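Local atomic coordinates of cytochrome P450 monooxygenase (Rhodococcus sp. ECU0066, PDB entry 6KBH), a protein that probably acts as a self-sufficient monooxygenase, carrying heme, FMN and a [2Fe-2S] cluster together on a single polypeptide. Residues 43-48 against 429-434; 59-64 against 77-82; 327-332 against 355-360. All coordinates share one frame; numbering follows the deposited sequence.

The three interactions lie on one side of the chain's centre, in the heme-bearing cytochrome P450 part, and their centres are about 16 Å (interactions 1 and 2), 12 Å (2 and 3) and 11 Å (1 and 3) apart. Interaction 1 joins loops 381 residues apart; interactions 2 and 3 both close within that span, one after the other. The mixed sheet ties the latter two together, since it holds strands 76-78, 352-355 and 332-336 side by side. Residues 429-434 bond to the backbone of 327-332, and Ser-359 reaches interaction 2. Two loops far apart in sequence are thereby linked, through 327-332, to residues that line the heme pocket.

Interaction 1 of 3, residues 43-48 against 429-434; sequences FDPFTG and PNTSFR
The side-chain oxygen OD1 of Asn-430, a residue whose CA packs against the ring of Phe-46, is gripped by two backbone amides of its own loop. Ser-432 N donates to Asn-430 OD1 in the plane of the carbonyl at 2.7 Å, an Asx turn, and Phe-433 N adds a second bond to the same oxygen. The amide nitrogen ND2 of Asn-430 gives a hydrogen bond to Phe-433 O, so both ends of the side-chain amide are bonded and its rotation is fixed. Residues 43-48 contain an Asx turn of their own, in which Phe-46 N donates to Asp-44 OD1 at 3.0 Å, meeting the carboxylate from above its plane. The contact thus illustrates how two loops of a P450, each shaped by its own side-chain bonds, can meet through packing with no hydrogen bond directly between them. Instead, Gln-51 NE2 bonds Asn-430 O and, weakly, Pro-45 O, bringing together two acceptors that could not bond each other. Phe-46 contributes the largest share of the buried surface. With CG anti to its carbonyl carbon (chi1 -56°), the ring lies with one face against Pro-45 CG, 3.8 Å from its plane, and with Pro-429 O at its edge. Thr-431 runs beside it, pointing the same way; its hydroxyl is bonded to Ser-432 OG, while its methyl is turned to the ring. That methyl, Thr-431 CG2, lies 3.7 Å from Phe-46 CE1 and 3.9 Å from Phe-46 CZ.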
loop_
_atom_site.group_PDB
_atom_site.type_symbol
_atom_site.label_atom_id
_atom_site.label_comp_id
_atom_site.label_asym_id
_atom_site.label_seq_id
_atom_site.Cartn_x
_atom_site.Cartn_y
_atom_site.Cartn_z
ATOM N N PHE A 43 20.612 -26.022 12.713
ATOM C CA PHE A 43 19.561 -25.457 11.881
ATOM C C PHE A 43 19.082 -26.489 10.869
ATOM O O PHE A 43 19.886 -27.096 10.153
ATOM C CB PHE A 43 20.064 -24.201 11.168
ATOM C CG PHE A 43 19.060 -23.586 10.224
ATOM C CD1 PHE A 43 17.936 -22.933 10.708
ATOM C CD2 PHE A 43 19.247 -23.651 8.852
ATOM C CE1 PHE A 43 17.016 -22.364 9.845
ATOM C CE2 PHE A 43 18.326 -23.082 7.980
ATOM C CZ PHE A 43 17.210 -22.441 8.480
ATOM N N ASP A 44 17.769 -26.701 10.829
ATOM C CA ASP A 44 17.132 -27.525 9.813
ATOM C C ASP A 44 15.854 -26.842 9.341
ATOM O O ASP A 44 14.938 -26.613 10.143
ATOM C CB ASP A 44 16.825 -28.923 10.349
ATOM C CG ASP A 44 16.318 -29.865 9.269
ATOM O OD1 ASP A 44 16.290 -29.472 8.087
ATOM O OD2 ASP A 44 15.940 -31.003 9.604
ATOM N N PRO A 45 15.754 -26.496 8.055
ATOM C CA PRO A 45 14.523 -25.887 7.538
ATOM C C PRO A 45 13.422 -26.881 7.210
ATOM O O PRO A 45 12.340 -26.458 6.787
ATOM C CB PRO A 45 15.007 -25.175 6.265
ATOM C CG PRO A 45 16.150 -26.010 5.797
ATOM C CD PRO A 45 16.828 -26.531 7.045
ATOM N N PHE A 46 13.652 -28.182 7.389
ATOM C CA PHE A 46 12.697 -29.189 6.946
ATOM C C PHE A 46 11.891 -29.814 8.077
ATOM O O PHE A 46 10.851 -30.422 7.806
ATOM C CB PHE A 46 13.421 -30.295 6.168
ATOM C CG PHE A 46 14.217 -29.786 5.001
ATOM C CD1 PHE A 46 13.581 -29.269 3.885
ATOM C CD2 PHE A 46 15.602 -29.819 5.021
ATOM C CE1 PHE A 46 14.310 -28.796 2.809
ATOM C CE2 PHE A 46 16.336 -29.347 3.950
ATOM C CZ PHE A 46 15.688 -28.831 2.843
ATOM N N THR A 47 12.334 -29.681 9.324
ATOM C CA THR A 47 11.591 -30.222 10.453
ATOM C C THR A 47 11.842 -29.356 11.680
ATOM O O THR A 47 12.740 -28.508 11.701
ATOM C CB THR A 47 11.977 -31.680 10.737
ATOM O OG1 THR A 47 11.058 -32.248 11.679
ATOM C CG2 THR A 47 13.377 -31.752 11.310
ATOM N N GLY A 48 11.024 -29.572 12.704
ATOM C CA GLY A 48 11.216 -28.932 13.982
ATOM C C GLY A 48 10.816 -27.470 14.023
ATOM O O GLY A 48 9.808 -27.047 13.443
ATOM N N PRO A 429 6.938 -29.689 4.659
ATOM C CA PRO A 429 8.358 -29.412 4.904
ATOM C C PRO A 429 9.083 -28.902 3.670
ATOM O O PRO A 429 9.294 -29.647 2.708
ATOM C CB PRO A 429 8.904 -30.776 5.348
ATOM C CG PRO A 429 7.999 -31.768 4.695
ATOM C CD PRO A 429 6.640 -31.133 4.661
ATOM N N ASN A 430 9.478 -27.633 3.697
ATOM C CA ASN A 430 10.197 -27.005 2.596
ATOM C C ASN A 430 10.845 -25.734 3.130
ATOM O O ASN A 430 10.566 -25.294 4.249
ATOM C CB ASN A 430 9.274 -26.719 1.405
ATOM C CG ASN A 430 8.331 -25.549 1.647
ATOM O OD1 ASN A 430 8.749 -24.394 1.694
ATOM N ND2 ASN A 430 7.049 -25.853 1.814
ATOM N N THR A 431 11.719 -25.148 2.313
ATOM C CA THR A 431 12.481 -23.992 2.759
ATOM C C THR A 431 11.732 -22.676 2.611
ATOM O O THR A 431 12.042 -21.728 3.339
ATOM C CB THR A 431 13.802 -23.892 1.993
ATOM O OG1 THR A 431 13.548 -23.453 0.654
ATOM C CG2 THR A 431 14.502 -25.243 1.962
ATOM N N SER A 432 10.758 -22.584 1.702
ATOM C CA SER A 432 10.322 -21.261 1.275
ATOM C C SER A 432 8.826 -20.985 1.392
ATOM O O SER A 432 8.435 -19.848 1.676
ATOM C CB SER A 432 10.780 -21.026 -0.163
ATOM O OG SER A 432 12.195 -21.017 -0.233
ATOM N N PHE A 433 7.973 -21.978 1.172
ATOM C CA PHE A 433 6.536 -21.739 1.151
ATOM C C PHE A 433 5.879 -22.234 2.430
ATOM O O PHE A 433 6.257 -23.275 2.978
ATOM C CB PHE A 433 5.884 -22.396 -0.068
ATOM C CG PHE A 433 6.045 -21.606 -1.336
ATOM C CD1 PHE A 433 6.842 -20.474 -1.362
ATOM C CD2 PHE A 433 5.394 -21.985 -2.497
ATOM C CE1 PHE A 433 6.994 -19.744 -2.521
ATOM C CE2 PHE A 433 5.542 -21.256 -3.659
ATOM C CZ PHE A 433 6.345 -20.137 -3.670
ATOM N N ARG A 434 4.878 -21.487 2.894
ATOM C CA ARG A 434 4.253 -21.740 4.189
ATOM C C ARG A 434 2.763 -21.445 4.093
ATOM O O ARG A 434 2.362 -20.297 3.875
ATOM C CB ARG A 434 4.901 -20.897 5.288
ATOM C CG ARG A 434 4.228 -21.039 6.634
ATOM C CD ARG A 434 5.096 -20.509 7.758
ATOM N NE ARG A 434 4.590 -20.950 9.052
ATOM C CZ ARG A 434 4.753 -22.177 9.534
ATOM N NH1 ARG A 434 5.426 -23.083 8.836
ATOM N NH2 ARG A 434 4.252 -22.499 10.718
#

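Interaction 2 of 3, residues 59-64 against 77-82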
loop_
_atom_site.group_PDB
_atom_site.type_symbol
_atom_site.label_atom_id
_atom_site.label_comp_id
_atom_site.label_asym_id
_atom_site.label_seq_id
_atom_site.Cartn_x
_atom_site.Cartn_y
_atom_site.Cartn_z
ATOM N N ARG A 59 14.895 -16.363 16.171
ATOM C CA ARG A 59 15.113 -15.262 17.103
ATOM C C ARG A 59 16.559 -15.231 17.587
ATOM O O ARG A 59 17.159 -14.157 17.711
ATOM C CB ARG A 59 14.153 -15.387 18.287
ATOM C CG ARG A 59 14.237 -14.260 19.303
ATOM C CD ARG A 59 13.420 -13.053 18.870
ATOM N NE ARG A 59 13.305 -12.059 19.935
ATOM C CZ ARG A 59 14.183 -11.082 20.139
ATOM N NH1 ARG A 59 15.242 -10.972 19.349
ATOM N NH2 ARG A 59 14.005 -10.216 21.129
ATOM N N TRP A 60 17.139 -16.408 17.857
ATOM C CA TRP A 60 18.529 -16.473 18.298
ATOM C C TRP A 60 19.479 -15.932 17.237
ATOM O O TRP A 60 20.544 -15.401 17.570
ATOM C CB TRP A 60 18.903 -17.914 18.661
ATOM C CG TRP A 60 18.921 -18.839 17.479
ATOM C CD1 TRP A 60 17.882 -19.591 17.011
ATOM C CD2 TRP A 60 20.027 -19.094 16.602
ATOM N NE1 TRP A 60 18.274 -20.301 15.901
ATOM C CE2 TRP A 60 19.585 -20.011 15.629
ATOM C CE3 TRP A 60 21.347 -18.634 16.547
ATOM C CZ2 TRP A 60 20.416 -20.483 14.615
ATOM C CZ3 TRP A 60 22.170 -19.101 15.535
ATOM C CH2 TRP A 60 21.701 -20.015 14.584
ATOM N N SER A 61 19.114 -16.054 15.959
ATOM C CA SER A 61 19.987 -15.562 14.900
ATOM C C SER A 61 19.878 -14.045 14.741
ATOM O O SER A 61 20.882 -13.372 14.483
ATOM C CB SER A 61 19.669 -16.275 13.585
ATOM O OG SER A 61 20.656 -16.001 12.604
ATOM N N ARG A 62 18.676 -13.484 14.896
ATOM C CA ARG A 62 18.550 -12.028 14.882
ATOM C C ARG A 62 19.345 -11.398 16.016
ATOM O O ARG A 62 19.883 -10.294 15.871
ATOM C CB ARG A 62 17.074 -11.622 14.971
ATOM C CG ARG A 62 16.289 -11.920 13.715
ATOM C CD ARG A 62 14.948 -11.241 13.593
ATOM N NE ARG A 62 13.973 -11.729 14.559
ATOM C CZ ARG A 62 13.375 -12.914 14.494
ATOM N NH1 ARG A 62 13.664 -13.756 13.512
ATOM N NH2 ARG A 62 12.497 -13.266 15.425
ATOM N N ASP A 63 19.465 -12.103 17.138
ATOM C CA ASP A 63 20.092 -11.519 18.314
ATOM C C ASP A 63 21.608 -11.654 18.272
ATOM O O ASP A 63 22.328 -10.659 18.410
ATOM C CB ASP A 63 19.524 -12.160 19.579
ATOM C CG ASP A 63 18.073 -11.792 19.811
ATOM O OD1 ASP A 63 17.608 -10.799 19.212
ATOM O OD2 ASP A 63 17.391 -12.486 20.593
ATOM N N GLU A 64 22.117 -12.869 18.070
ATOM C CA GLU A 64 23.535 -13.114 18.279
ATOM C C GLU A 64 24.309 -13.574 17.053
ATOM O O GLU A 64 25.542 -13.494 17.072
ATOM C CB GLU A 64 23.733 -14.140 19.407
ATOM C CG GLU A 64 22.719 -14.002 20.532
ATOM C CD GLU A 64 22.834 -15.106 21.556
ATOM O OE1 GLU A 64 23.946 -15.317 22.084
ATOM O OE2 GLU A 64 21.811 -15.768 21.829
ATOM N N VAL A 77 22.652 -18.607 5.690
ATOM C CA VAL A 77 21.353 -18.127 6.147
ATOM C C VAL A 77 21.491 -16.677 6.587
ATOM O O VAL A 77 22.419 -16.330 7.328
ATOM C CB VAL A 77 20.801 -18.995 7.289
ATOM C CG1 VAL A 77 19.381 -18.577 7.639
ATOM C CG2 VAL A 77 20.848 -20.457 6.905
ATOM N N VAL A 78 20.564 -15.835 6.131
ATOM C CA VAL A 78 20.558 -14.407 6.424
ATOM C C VAL A 78 19.234 -14.069 7.086
ATOM O O VAL A 78 18.164 -14.414 6.573
ATOM C CB VAL A 78 20.782 -13.564 5.159
ATOM C CG1 VAL A 78 20.795 -12.079 5.502
ATOM C CG2 VAL A 78 22.083 -13.972 4.494
ATOM N N THR A 79 19.311 -13.380 8.216
ATOM C CA THR A 79 18.242 -13.408 9.193
ATOM C C THR A 79 17.641 -12.042 9.506
ATOM O O THR A 79 16.431 -11.977 9.734
ATOM C CB THR A 79 18.770 -14.094 10.462
ATOM O OG1 THR A 79 18.763 -15.517 10.260
ATOM C CG2 THR A 79 17.975 -13.764 11.679
ATOM N N ARG A 80 18.404 -10.949 9.416
ATOM C CA ARG A 80 17.913 -9.638 9.829
ATOM C C ARG A 80 17.467 -8.785 8.635
ATOM O O ARG A 80 17.968 -8.926 7.517
ATOM C CB ARG A 80 18.985 -8.914 10.651
ATOM C CG ARG A 80 19.294 -9.668 11.939
ATOM C CD ARG A 80 19.799 -8.795 13.074
ATOM N NE ARG A 80 21.209 -8.460 12.938
ATOM C CZ ARG A 80 22.033 -8.297 13.967
ATOM N NH1 ARG A 80 21.590 -8.456 15.208
ATOM N NH2 ARG A 80 23.305 -7.989 13.757
ATOM N N TYR A 81 16.527 -7.874 8.903
ATOM C CA TYR A 81 15.723 -7.243 7.856
ATOM C C TYR A 81 16.536 -6.280 6.992
ATOM O O TYR A 81 16.365 -6.254 5.765
ATOM C CB TYR A 81 14.524 -6.547 8.507
ATOM C CG TYR A 81 13.725 -5.591 7.641
ATOM C CD1 TYR A 81 14.114 -4.268 7.486
ATOM C CD2 TYR A 81 12.543 -6.000 7.033
ATOM C CE1 TYR A 81 13.385 -3.397 6.719
ATOM C CE2 TYR A 81 11.803 -5.127 6.260
ATOM C CZ TYR A 81 12.230 -3.826 6.112
ATOM O OH TYR A 81 11.509 -2.942 5.350
ATOM N N GLU A 82 17.413 -5.479 7.602
ATOM C CA GLU A 82 18.318 -4.654 6.804
ATOM C C GLU A 82 19.125 -5.521 5.841
ATOM O O GLU A 82 19.311 -5.161 4.673
ATOM C CB GLU A 82 19.266 -3.859 7.709
ATOM C CG GLU A 82 18.713 -2.603 8.422
ATOM C CD GLU A 82 17.724 -1.783 7.600
ATOM O OE1 GLU A 82 18.168 -0.894 6.842
ATOM O OE2 GLU A 82 16.501 -2.011 7.721
#
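Arg-80 runs from the turn before helix 81-89 along the backbone of Arg-62, and the contact exemplifies an arginine side chain serving a helix carbonyl. From CB the chain leaves with CG anti to the carbonyl carbon (chi1 -63°), which lays Arg-80 CG 3.8 Å from Arg-62 CA. The next carbon, CD, passes over Arg-62 O; a bend at chi3 then swings the guanidinium back toward that oxygen. At the tip, Arg-80 NH1 donates to Arg-62 O at 2.6 Å, arriving nearly along the C=O axis, although the oxygen stands 32° out of the guanidinium plane. The bond is consistent with a need at this carbonyl: four residues on is Pro-66, which has no N-H to offer it. A leucine in place of Arg-80 would probably leave the carbonyl of Arg-62 without this donor. One residue earlier, Thr-79 faces the helix with both branches. Its hydroxyl OG1 donates to Ser-61 OG at 3.1 Å, and Ser-61 OG is in turn bonded to Glu-65 O, forming a short polar chain. Its methyl CG2 meets the aliphatic CG of Arg-62, whose side chain crosses that of Thr-79 at about a right angle. The far end of Arg-62 is held elsewhere, NH1 being bonded to Ser-359 OG and Ala-55 O, while one face of its guanidinium rests on Arg-59 CA. The contact lies away from the heme site: helix 59-64, probably the A helix of the P450 fold, packs against the junction where strand 76-78 of the mixed sheet gives way to helix 81-89.

Interaction 3 of 3, residues 327-332 against 355-360. With HEM (protoporphyrin IX containing Fe), chain C.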
loop_
_atom_site.group_PDB
_atom_site.type_symbol
_atom_site.label_atom_id
_atom_site.label_comp_id
_atom_site.label_asym_id
_atom_site.label_seq_id
_atom_site.Cartn_x
_atom_site.Cartn_y
_atom_site.Cartn_z
ATOM N N GLY A 327 3.458 -14.650 6.327
ATOM C CA GLY A 327 3.462 -14.623 4.880
ATOM C C GLY A 327 3.473 -16.012 4.263
ATOM O O GLY A 327 3.546 -17.026 4.953
ATOM N N SER A 328 3.385 -16.037 2.935
ATOM C CA SER A 328 3.500 -17.268 2.166
ATOM C C SER A 328 4.938 -17.620 1.827
ATOM O O SER A 328 5.184 -18.711 1.305
ATOM C CB SER A 328 2.713 -17.160 0.859
ATOM O OG SER A 328 1.334 -16.989 1.106
ATOM N N VAL A 329 5.880 -16.723 2.094
ATOM C CA VAL A 329 7.277 -16.903 1.728
ATOM C C VAL A 329 8.079 -16.862 3.022
ATOM O O VAL A 329 8.362 -15.784 3.560
ATOM C CB VAL A 329 7.755 -15.841 0.733
ATOM C CG1 VAL A 329 9.237 -15.996 0.453
ATOM C CG2 VAL A 329 6.957 -15.942 -0.558
ATOM N N ALA A 330 8.437 -18.040 3.540
ATOM C CA ALA A 330 9.262 -18.091 4.739
ATOM C C ALA A 330 10.686 -17.643 4.450
ATOM O O ALA A 330 11.330 -17.032 5.310
ATOM C CB ALA A 330 9.255 -19.503 5.323
ATOM N N ALA A 331 11.185 -17.921 3.250
ATOM C CA ALA A 331 12.542 -17.551 2.882
ATOM C C ALA A 331 12.641 -17.538 1.366
ATOM O O ALA A 331 11.806 -18.114 0.668
ATOM C CB ALA A 331 13.570 -18.514 3.488
ATOM N N TRP A 332 13.673 -16.865 0.868
ATOM C CA TRP A 332 13.935 -16.783 -0.559
ATOM C C TRP A 332 15.426 -16.995 -0.779
ATOM O O TRP A 332 16.191 -17.174 0.173
ATOM C CB TRP A 332 13.448 -15.450 -1.141
ATOM C CG TRP A 332 13.099 -15.532 -2.593
ATOM C CD1 TRP A 332 13.662 -14.823 -3.613
ATOM C CD2 TRP A 332 12.114 -16.384 -3.192
ATOM N NE1 TRP A 332 13.086 -15.173 -4.808
ATOM C CE2 TRP A 332 12.133 -16.132 -4.578
ATOM C CE3 TRP A 332 11.217 -17.334 -2.691
ATOM C CZ2 TRP A 332 11.289 -16.793 -5.470
ATOM C CZ3 TRP A 332 10.380 -17.992 -3.579
ATOM C CH2 TRP A 332 10.422 -17.717 -4.952
ATOM N N ILE A 355 17.647 -16.199 2.394
ATOM C CA ILE A 355 17.302 -14.935 3.028
ATOM C C ILE A 355 15.891 -15.071 3.596
ATOM O O ILE A 355 14.908 -15.168 2.856
ATOM C CB ILE A 355 17.446 -13.760 2.051
ATOM C CG1 ILE A 355 16.597 -13.953 0.789
ATOM C CG2 ILE A 355 18.907 -13.613 1.644
ATOM C CD1 ILE A 355 16.951 -13.001 -0.339
ATOM N N VAL A 356 15.788 -15.094 4.922
ATOM C CA VAL A 356 14.556 -15.505 5.597
ATOM C C VAL A 356 13.665 -14.271 5.697
ATOM O O VAL A 356 13.764 -13.476 6.636
ATOM C CB VAL A 356 14.833 -16.141 6.958
ATOM C CG1 VAL A 356 13.552 -16.695 7.554
ATOM C CG2 VAL A 356 15.879 -17.241 6.824
ATOM N N ASN A 357 12.780 -14.116 4.703
ATOM C CA ASN A 357 11.789 -13.044 4.734
ATOM C C ASN A 357 10.972 -13.088 6.016
ATOM O O ASN A 357 10.635 -12.043 6.589
ATOM C CB ASN A 357 10.852 -13.152 3.526
ATOM C CG ASN A 357 11.595 -13.306 2.214
ATOM O OD1 ASN A 357 12.204 -14.344 1.951
ATOM N ND2 ASN A 357 11.515 -12.286 1.365
ATOM N N SER A 358 10.632 -14.297 6.472
ATOM C CA SER A 358 9.807 -14.430 7.667
ATOM C C SER A 358 10.531 -13.895 8.895
ATOM O O SER A 358 9.913 -13.277 9.769
ATOM C CB SER A 358 9.413 -15.893 7.872
ATOM O OG SER A 358 8.446 -16.014 8.898
ATOM N N SER A 359 11.841 -14.126 8.982
ATOM C CA SER A 359 12.605 -13.564 10.089
ATOM C C SER A 359 12.739 -12.055 9.942
ATOM O O SER A 359 12.615 -11.318 10.925
ATOM C CB SER A 359 13.981 -14.223 10.169
ATOM O OG SER A 359 14.802 -13.571 11.118
ATOM N N ALA A 360 12.987 -11.585 8.718
ATOM C CA ALA A 360 13.103 -10.153 8.462
ATOM C C ALA A 360 11.857 -9.407 8.920
ATOM O O ALA A 360 11.948 -8.394 9.622
ATOM C CB ALA A 360 13.354 -9.913 6.975
HETATM C CHA HEM C . 8.390 -12.568 -7.851
HETATM C CHB HEM C . 6.141 -13.432 -3.419
HETATM C CHC HEM C . 1.402 -13.504 -5.775
HETATM C CHD HEM C . 3.667 -12.644 -10.150
HETATM C C1A HEM C . 7.927 -12.814 -6.484
HETATM C C2A HEM C . 9.044 -12.864 -5.533
HETATM C C3A HEM C . 8.423 -13.098 -4.304
HETATM C C4A HEM C . 6.974 -13.176 -4.630
HETATM C CMA HEM C . 9.088 -13.242 -2.971
HETATM C CAA HEM C . 10.509 -12.680 -5.787
HETATM C CBA HEM C . 11.060 -11.361 -5.344
HETATM C CGA HEM C . 12.442 -10.970 -5.746
HETATM O O1A HEM C . 13.072 -11.988 -6.135
HETATM O O2A HEM C . 12.596 -9.729 -5.583
HETATM C C1B HEM C . 4.660 -13.544 -3.610
HETATM C C2B HEM C . 3.646 -13.795 -2.486
HETATM C C3B HEM C . 2.165 -13.812 -3.231
HETATM C C4B HEM C . 2.453 -13.580 -4.702
HETATM C CMB HEM C . 3.939 -13.987 -1.038
HETATM C CAB HEM C . 0.829 -14.030 -2.609
HETATM C CBB HEM C . 0.456 -13.191 -1.436
HETATM C C1C HEM C . 1.923 -13.251 -7.149
HETATM C C2C HEM C . 0.823 -13.211 -8.077
HETATM C C3C HEM C . 1.421 -12.979 -9.295
HETATM C C4C HEM C . 2.838 -12.896 -8.974
HETATM C CMC HEM C . -0.632 -13.377 -7.786
HETATM C CAC HEM C . 0.733 -12.823 -10.616
HETATM C CBC HEM C . 0.825 -13.888 -11.650
HETATM C C1D HEM C . 5.070 -12.585 -9.723
HETATM C C2D HEM C . 6.002 -12.327 -10.870
HETATM C C3D HEM C . 7.489 -12.303 -10.155
HETATM C C4D HEM C . 7.185 -12.548 -8.705
HETATM C CMD HEM C . 5.637 -12.145 -12.301
HETATM C CAD HEM C . 8.803 -12.074 -10.813
HETATM C CBD HEM C . 9.122 -10.650 -11.134
HETATM C CGD HEM C . 10.547 -10.318 -11.388
HETATM O O1D HEM C . 11.250 -11.249 -10.926
HETATM O O2D HEM C . 10.648 -9.210 -11.974
HETATM N NA HEM C . 6.645 -13.008 -5.955
HETATM N NB HEM C . 3.952 -13.344 -4.920
HETATM N NC HEM C . 3.179 -13.059 -7.679
HETATM N ND HEM C . 5.685 -12.697 -8.323
HETATM FE FE HEM C . 4.813 -13.177 -6.615
#
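Two first torsions place the side chains of the Trp-332 and Ile-355 pair: CG of Trp-332 is anti to its backbone N (chi1 -153°), carrying the indole off toward the heme, whereas Ile-355 CG1 sits between N and the carbonyl carbon (chi1 57°), leaning over the tryptophan backbone. The two residues form an antiparallel, hydrogen-bonded pair in the mixed β-sheet of the P450 fold. Trp-332 N donates to Ile-355 O at 2.9 Å, and Ile-355 N returns a bond to Trp-332 O at 2.8 Å. Their side chains share one face of the sheet, where Trp-332 CB touches Ile-355 CG1. Beyond this pair the strand gives way to helix 357-360, with Val-356 at the N-cap position. An amide in the first turn of a helix has no carbonyl of its own helix to bond, and Ser-358 N finds a substitute in Ala-330 O, through a nearly straight bond (167°) that comes from above the carbonyl plane. The opposing loop is thus sewn to both strand and helix. Asn-357 fills the space between: its ND2 is bonded to Leu-384 O, while its OD1 lies against Val-329 CG1 at 3.7 Å. Toward the cofactor, the heme methyl CMA lies over one face of the Trp-332 indole, and NE1 of Trp-332 approaches the propionate oxygen O1A. Arg-334, two residues further along the same strand, is hydrogen-bonded to the heme. As in other P450s, the residues following the ExxR-bearing helix, here 315-325, line the heme pocket; Ser-328 CB lies 3.9 Å from heme CMB, and Val-329 CG2 reaches the same methyl, CMB, at 3.6 Å.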